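Hypothetical protein APE0525 (Aeropyrum pernix, PDB 2CX0) is of uncharacterised function but carries a PUA domain and probably binds RNA, perhaps in connection with translation initiation. Local coordinates at residues 92-97 and 118-123; 122-127 and 146-151. All coordinates share one frame; numbering follows the deposited sequence.

Contact 1 (92-97 and 118-123); sequences KGVVLV and GVEGSF
V94 and E120 face each other across a hydrogen-bonded pair of two antiparallel strands, 93-97 and 116-121, bonded both ways, E120 N to V94 O at 2.9 Å. V94 CG2, the branch between the backbone N and the carbonyl carbon, is the methyl that meets the glutamate, 3.4 Å from E120 OE1. The extended E120 chain crosses V94 and L96 obliquely: OE2 comes within 3.6 Å of L96 CD1, while OE1 forms a salt bridge with R137, which probably balances the charge of a carboxylate resting on aliphatic groups. L96 has G118 opposite it, where a CB would run into L96 CD1. On the other face V95 CG2 touches F123 CZ at 4.1 Å, the two side chains crossing at about a right angle. The ring reaches back past G93, whose CA is 3.6 Å from F123 CD2; a side chain on G93 would collide with it. S122 N then bonds to K92 O at 3.1 Å beyond the strand end. Strand 116-121 is outermost in the mixed sheet of the PUA domain, strand 93-97 pairs on its other side with strand 128-133, and V95 and V119 pack on L152 of helix 149-158.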
ATOM      1  N   LYS A  92       2.366  -1.926  10.899  1.00 12.73           N
ATOM      2  CA  LYS A  92       1.944  -2.517  12.197  1.00 12.18           C
ATOM      3  C   LYS A  92       1.735  -4.040  12.034  1.00 21.73           C
ATOM      4  O   LYS A  92       1.926  -4.823  12.966  1.00 25.12           O
ATOM      5  CB  LYS A  92       0.663  -1.863  12.625  1.00 11.47           C
ATOM      6  CG  LYS A  92       0.914  -0.436  13.111  1.00 15.85           C
ATOM      7  CD  LYS A  92      -0.333   0.121  13.766  1.00 19.08           C
ATOM      8  CE  LYS A  92      -0.107   1.540  14.286  1.00 35.75           C
ATOM      9  NZ  LYS A  92       0.435   1.597  15.680  1.00 39.27           N
ATOM     10  N   GLY A  93       1.314  -4.457  10.846  1.00 23.64           N
ATOM     11  CA  GLY A  93       1.143  -5.883  10.652  1.00 24.30           C
ATOM     12  C   GLY A  93       1.033  -6.312   9.197  1.00 18.63           C
ATOM     13  O   GLY A  93       0.889  -5.482   8.288  1.00 15.58           O
ATOM     14  N   VAL A  94       1.164  -7.605   8.975  1.00 11.45           N
ATOM     15  CA  VAL A  94       0.978  -8.129   7.644  1.00 15.97           C
ATOM     16  C   VAL A  94       0.187  -9.442   7.841  1.00 14.66           C
ATOM     17  O   VAL A  94       0.249 -10.050   8.926  1.00 14.63           O
ATOM     18  CB  VAL A  94       2.295  -8.428   6.899  1.00 25.60           C
ATOM     19  CG1 VAL A  94       3.070  -7.127   6.579  1.00 14.39           C
ATOM     20  CG2 VAL A  94       3.049  -9.420   7.648  1.00 21.14           C
ATOM     21  N   VAL A  95      -0.522  -9.852   6.778  1.00 13.04           N
ATOM     22  CA  VAL A  95      -1.337 -11.065   6.791  1.00 11.21           C
ATOM     23  C   VAL A  95      -0.828 -11.888   5.650  1.00 14.53           C
ATOM     24  O   VAL A  95      -0.694 -11.372   4.524  1.00 12.41           O
ATOM     25  CB  VAL A  95      -2.833 -10.704   6.560  1.00 13.68           C
ATOM     26  CG1 VAL A  95      -3.668 -11.960   6.444  1.00 14.65           C
ATOM     27  CG2 VAL A  95      -3.344  -9.815   7.745  1.00 17.95           C
ATOM     28  N   LEU A  96      -0.518 -13.154   5.924  1.00 11.01           N
ATOM     29  CA  LEU A  96      -0.005 -14.040   4.904  1.00 11.39           C
ATOM     30  C   LEU A  96      -1.187 -14.781   4.340  1.00  8.09           C
ATOM     31  O   LEU A  96      -2.114 -15.147   5.091  1.00 11.88           O
ATOM     32  CB  LEU A  96       0.983 -15.020   5.534  1.00 11.95           C
ATOM     33  CG  LEU A  96       2.103 -14.339   6.324  1.00 20.98           C
ATOM     34  CD1 LEU A  96       3.031 -15.410   6.929  1.00 18.98           C
ATOM     35  CD2 LEU A  96       2.865 -13.384   5.395  1.00 22.01           C
ATOM     36  N   VAL A  97      -1.168 -15.001   3.027  1.00 11.44           N
ATOM     37  CA  VAL A  97      -2.324 -15.618   2.341  1.00  8.42           C
ATOM     38  C   VAL A  97      -1.899 -16.776   1.454  1.00 12.76           C
ATOM     39  O   VAL A  97      -0.739 -16.863   1.013  1.00 11.43           O
ATOM     40  CB  VAL A  97      -3.113 -14.567   1.475  1.00 13.33           C
ATOM     41  CG1 VAL A  97      -3.411 -13.303   2.292  1.00 12.78           C
ATOM     42  CG2 VAL A  97      -2.264 -14.148   0.144  1.00  9.55           C
ATOM     43  N   GLY A 118      -1.649 -16.850   7.948  1.00 12.35           N
ATOM     44  CA  GLY A 118      -0.667 -16.392   8.935  1.00 11.64           C
ATOM     45  C   GLY A 118      -0.859 -14.932   9.241  1.00 12.56           C
ATOM     46  O   GLY A 118      -1.408 -14.177   8.399  1.00 11.14           O
ATOM     47  N   VAL A 119      -0.496 -14.549  10.457  1.00  8.14           N
ATOM     48  CA  VAL A 119      -0.597 -13.146  10.880  1.00 14.75           C
ATOM     49  C   VAL A 119       0.708 -12.714  11.542  1.00 19.47           C
ATOM     50  O   VAL A 119       1.267 -13.464  12.365  1.00 22.11           O
ATOM     51  CB  VAL A 119      -1.694 -12.924  11.898  1.00 16.83           C
ATOM     52  CG1 VAL A 119      -1.626 -11.472  12.407  1.00 16.76           C
ATOM     53  CG2 VAL A 119      -3.067 -13.255  11.287  1.00 15.69           C
ATOM     54  N   GLU A 120       1.224 -11.532  11.194  1.00 11.27           N
ATOM     55  CA  GLU A 120       2.442 -11.059  11.807  1.00 16.85           C
ATOM     56  C   GLU A 120       2.224  -9.666  12.315  1.00 19.47           C
ATOM     57  O   GLU A 120       1.492  -8.845  11.693  1.00 20.86           O
ATOM     58  CB  GLU A 120       3.614 -11.005  10.795  1.00 15.88           C
ATOM     59  CG  GLU A 120       4.160 -12.363  10.418  1.00 21.29           C
ATOM     60  CD  GLU A 120       5.131 -12.339   9.238  1.00 22.71           C
ATOM     61  OE1 GLU A 120       5.610 -11.256   8.830  1.00 26.81           O
ATOM     62  OE2 GLU A 120       5.433 -13.436   8.728  1.00 25.93           O
ATOM     63  N   GLY A 121       2.894  -9.361  13.425  1.00 18.03           N
ATOM     64  CA  GLY A 121       2.735  -8.016  13.965  1.00 14.97           C
ATOM     65  C   GLY A 121       1.559  -7.939  14.915  1.00 19.85           C
ATOM     66  O   GLY A 121       0.991  -8.976  15.294  1.00 25.77           O
ATOM     67  N   SER A 122       1.164  -6.714  15.264  1.00 18.05           N
ATOM     68  CA  SER A 122       0.074  -6.471  16.200  1.00 15.61           C
ATOM     69  C   SER A 122      -0.724  -5.289  15.653  1.00 22.30           C
ATOM     70  O   SER A 122      -0.152  -4.242  15.355  1.00 27.79           O
ATOM     71  CB  SER A 122       0.678  -6.143  17.570  1.00 24.03           C
ATOM     72  OG  SER A 122      -0.353  -5.912  18.505  1.00 27.81           O
ATOM     73  N   PHE A 123      -2.031  -5.438  15.473  1.00 20.46           N
ATOM     74  CA  PHE A 123      -2.803  -4.349  14.922  1.00 14.43           C
ATOM     75  C   PHE A 123      -4.249  -4.480  15.333  1.00 19.08           C
ATOM     76  O   PHE A 123      -4.697  -5.568  15.782  1.00 15.01           O
ATOM     77  CB  PHE A 123      -2.694  -4.313  13.381  1.00 15.48           C
ATOM     78  CG  PHE A 123      -3.022  -5.600  12.708  1.00 17.99           C
ATOM     79  CD1 PHE A 123      -4.340  -5.946  12.398  1.00 15.52           C
ATOM     80  CD2 PHE A 123      -1.987  -6.478  12.340  1.00 19.46           C
ATOM     81  CE1 PHE A 123      -4.613  -7.172  11.724  1.00 21.10           C
ATOM     82  CE2 PHE A 123      -2.245  -7.664  11.689  1.00 16.86           C
ATOM     83  CZ  PHE A 123      -3.561  -8.019  11.378  1.00 20.21           C
TER

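Contact 2 (122-127 and 146-151)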
ATOM      1  N   SER A 122       1.164  -6.714  15.264  1.00 18.05           N
ATOM      2  CA  SER A 122       0.074  -6.471  16.200  1.00 15.61           C
ATOM      3  C   SER A 122      -0.724  -5.289  15.653  1.00 22.30           C
ATOM      4  O   SER A 122      -0.152  -4.242  15.355  1.00 27.79           O
ATOM      5  CB  SER A 122       0.678  -6.143  17.570  1.00 24.03           C
ATOM      6  OG  SER A 122      -0.353  -5.912  18.505  1.00 27.81           O
ATOM      7  N   PHE A 123      -2.031  -5.438  15.473  1.00 20.46           N
ATOM      8  CA  PHE A 123      -2.803  -4.349  14.922  1.00 14.43           C
ATOM      9  C   PHE A 123      -4.249  -4.480  15.333  1.00 19.08           C
ATOM     10  O   PHE A 123      -4.697  -5.568  15.782  1.00 15.01           O
ATOM     11  CB  PHE A 123      -2.694  -4.313  13.381  1.00 15.48           C
ATOM     12  CG  PHE A 123      -3.022  -5.600  12.708  1.00 17.99           C
ATOM     13  CD1 PHE A 123      -4.340  -5.946  12.398  1.00 15.52           C
ATOM     14  CD2 PHE A 123      -1.987  -6.478  12.340  1.00 19.46           C
ATOM     15  CE1 PHE A 123      -4.613  -7.172  11.724  1.00 21.10           C
ATOM     16  CE2 PHE A 123      -2.245  -7.664  11.689  1.00 16.86           C
ATOM     17  CZ  PHE A 123      -3.561  -8.019  11.378  1.00 20.21           C
ATOM     18  N   THR A 124      -4.983  -3.385  15.189  1.00 17.65           N
ATOM     19  CA  THR A 124      -6.392  -3.441  15.523  1.00 23.35           C
ATOM     20  C   THR A 124      -7.210  -3.116  14.278  1.00 22.38           C
ATOM     21  O   THR A 124      -6.669  -2.640  13.278  1.00 17.42           O
ATOM     22  CB  THR A 124      -6.724  -2.417  16.668  1.00 27.50           C
ATOM     23  OG1 THR A 124      -6.373  -1.109  16.235  1.00 31.50           O
ATOM     24  CG2 THR A 124      -5.927  -2.725  17.904  1.00 32.87           C
ATOM     25  N   ARG A 125      -8.521  -3.385  14.349  1.00 17.03           N
ATOM     26  CA  ARG A 125      -9.419  -3.072  13.254  1.00 19.85           C
ATOM     27  C   ARG A 125      -9.149  -1.626  12.845  1.00 20.15           C
ATOM     28  O   ARG A 125      -9.003  -0.753  13.716  1.00 17.93           O
ATOM     29  CB  ARG A 125     -10.889  -3.230  13.735  1.00 22.46           C
ATOM     30  CG  ARG A 125     -11.943  -2.599  12.853  1.00 26.23           C
ATOM     31  CD  ARG A 125     -13.334  -3.112  13.208  1.00 34.68           C
ATOM     32  NE  ARG A 125     -13.226  -4.330  13.992  1.00 47.92           N
ATOM     33  CZ  ARG A 125     -14.053  -5.368  13.908  1.00 52.68           C
ATOM     34  NH1 ARG A 125     -15.077  -5.353  13.050  1.00 53.40           N
ATOM     35  NH2 ARG A 125     -13.853  -6.415  14.702  1.00 56.71           N
ATOM     36  N   GLY A 126      -9.063  -1.354  11.538  1.00 16.34           N
ATOM     37  CA  GLY A 126      -8.849   0.023  11.090  1.00 10.64           C
ATOM     38  C   GLY A 126      -7.402   0.356  10.762  1.00 14.49           C
ATOM     39  O   GLY A 126      -7.132   1.374  10.079  1.00 17.17           O
ATOM     40  N   ASP A 127      -6.464  -0.471  11.236  1.00 12.29           N
ATOM     41  CA  ASP A 127      -5.033  -0.254  10.970  1.00 13.49           C
ATOM     42  C   ASP A 127      -4.692  -0.624   9.556  1.00 17.04           C
ATOM     43  O   ASP A 127      -5.392  -1.490   8.949  1.00 16.29           O
ATOM     44  CB  ASP A 127      -4.164  -1.119  11.862  1.00 19.06           C
ATOM     45  CG  ASP A 127      -3.894  -0.460  13.238  1.00 25.12           C
ATOM     46  OD1 ASP A 127      -3.991   0.778  13.291  1.00 24.03           O
ATOM     47  OD2 ASP A 127      -3.571  -1.186  14.205  1.00 16.90           O
ATOM     48  N   GLU A 146      -9.992  -5.384   9.041  1.00 13.64           N
ATOM     49  CA  GLU A 146     -11.392  -5.378   9.471  1.00 18.56           C
ATOM     50  C   GLU A 146     -11.571  -6.056  10.810  1.00 22.63           C
ATOM     51  O   GLU A 146     -12.664  -6.023  11.385  1.00 25.08           O
ATOM     52  CB  GLU A 146     -12.272  -6.100   8.474  1.00 19.15           C
ATOM     53  CG  GLU A 146     -12.408  -5.330   7.197  1.00 37.17           C
ATOM     54  CD  GLU A 146     -13.806  -4.743   6.989  1.00 39.40           C
ATOM     55  OE1 GLU A 146     -14.803  -5.390   7.387  1.00 51.30           O
ATOM     56  OE2 GLU A 146     -13.913  -3.654   6.405  1.00 40.89           O
ATOM     57  N   VAL A 147     -10.521  -6.690  11.300  1.00 20.25           N
ATOM     58  CA  VAL A 147     -10.570  -7.346  12.617  1.00 21.64           C
ATOM     59  C   VAL A 147      -9.238  -7.151  13.321  1.00 20.51           C
ATOM     60  O   VAL A 147      -8.223  -6.912  12.659  1.00 16.52           O
ATOM     61  CB  VAL A 147     -10.848  -8.850  12.485  1.00 24.23           C
ATOM     62  CG1 VAL A 147     -12.284  -9.045  12.022  1.00 27.74           C
ATOM     63  CG2 VAL A 147      -9.871  -9.491  11.509  1.00 21.08           C
ATOM     64  N   ASP A 148      -9.208  -7.289  14.637  1.00 16.47           N
ATOM     65  CA  ASP A 148      -7.947  -7.110  15.340  1.00 14.79           C
ATOM     66  C   ASP A 148      -7.023  -8.307  14.970  1.00 23.41           C
ATOM     67  O   ASP A 148      -7.536  -9.408  14.636  1.00 19.65           O
ATOM     68  CB  ASP A 148      -8.189  -7.134  16.851  1.00 22.68           C
ATOM     69  CG  ASP A 148      -9.052  -5.964  17.366  1.00 34.10           C
ATOM     70  OD1 ASP A 148      -9.460  -6.028  18.558  1.00 34.27           O
ATOM     71  OD2 ASP A 148      -9.308  -4.988  16.622  1.00 29.07           O
ATOM     72  N   SER A 149      -5.695  -8.122  15.043  1.00 15.53           N
ATOM     73  CA  SER A 149      -4.754  -9.221  14.773  1.00 14.85           C
ATOM     74  C   SER A 149      -4.984 -10.421  15.740  1.00 19.31           C
ATOM     75  O   SER A 149      -4.867 -11.593  15.344  1.00 15.70           O
ATOM     76  CB  SER A 149      -3.298  -8.746  14.916  1.00 15.81           C
ATOM     77  OG  SER A 149      -3.122  -8.154  16.190  1.00 18.29           O
ATOM     78  N   SER A 150      -5.321 -10.179  17.006  1.00 18.27           N
ATOM     79  CA  SER A 150      -5.521 -11.345  17.885  1.00 19.73           C
ATOM     80  C   SER A 150      -6.820 -12.088  17.522  1.00 21.45           C
ATOM     81  O   SER A 150      -6.931 -13.308  17.702  1.00 22.45           O
ATOM     82  CB  SER A 150      -5.551 -10.902  19.335  1.00 21.56           C
ATOM     83  OG  SER A 150      -6.649 -10.061  19.502  1.00 29.11           O
ATOM     84  N   ALA A 151      -7.821 -11.372  17.009  1.00 16.45           N
ATOM     85  CA  ALA A 151      -9.024 -12.065  16.621  1.00 17.35           C
ATOM     86  C   ALA A 151      -8.750 -12.840  15.315  1.00 15.55           C
ATOM     87  O   ALA A 151      -9.267 -13.950  15.136  1.00 18.94           O
ATOM     88  CB  ALA A 151     -10.160 -11.078  16.412  1.00 18.51           C
TER
HETATM   89  O   HOH W   1      -4.929  -7.391  18.251  1.00 28.48           O
HETATM   90  O   HOH W   2     -11.671  -7.694  15.836  1.00 33.20           O
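This is a contact of a loop against the N-terminal end of a helix in the PUA domain, polar along the backbone and aromatic at one end, in which the turn between strands 116-121 and 128-133 meets the start of helix 149-158. F123 and S149 carry it. The backbone of F123 is gripped at both ends: its N gives a nearly straight bond to S149 OG, 3.0 Å away, and its O receives S149 N at 2.8 Å from above the carbonyl plane. The S149 hydroxyl oxygen lies between its own backbone N and carbonyl carbon (chi1 54°), which brings it to F123 N, while CB sits over the centre of the F123 ring in a CH-pi contact, 3.5 Å from the centroid. An alanine in place of F123 would probably leave S149 CB without the ring face it rests on and open a gap beside V95 and G93. Two residues past F123, R125 N bonds to D148 OD2 at 2.9 Å through the anti lone pair of that oxygen, D148 being the residue before the helix. The bend of R125 at chi3 turns NE back toward E146 O; one face of the guanidinium lies over that oxygen, with CZ 3.0 Å from E146 O, and one water joins R125 NH2 to D148 N. A second water gives a hydrogen to F123 O and accepts S150 N. Within the loop, T124 to D127 form a type II turn with D127 N bonded to T124 O, and D127 OD2 receives T124 N at 2.8 Å from above the carboxylate plane. Nearby, E146 forms a salt bridge with R163 of strand 163-170, and G126 and D127 bond through the backbone to A145 at the end of strand 138-145, which ties the loop to the sheet as well as to the helix start.

Contacts 1 and 2 follow one another along the chain and share S122 and F123, with centres about 9 Å apart inside the PUA domain. Contact 1 joins two neighbouring strands at one margin of the mixed sheet and is the more buried, relying on regular backbone pairing and aliphatic packing. Contact 2 lies nearer the surface, where irregular chain is held by side-chain acceptors, a guanidinium lying over a carbonyl, and bridging waters. F123 serves both: its ring touches G93 and V95 of strand 93-97 and has S149 CB of the helix start over one face. V119 CG1 and S149 CB, 4.1 Å apart, and K92 CD and D127 OD2, 3.5 Å apart, also bring the two together.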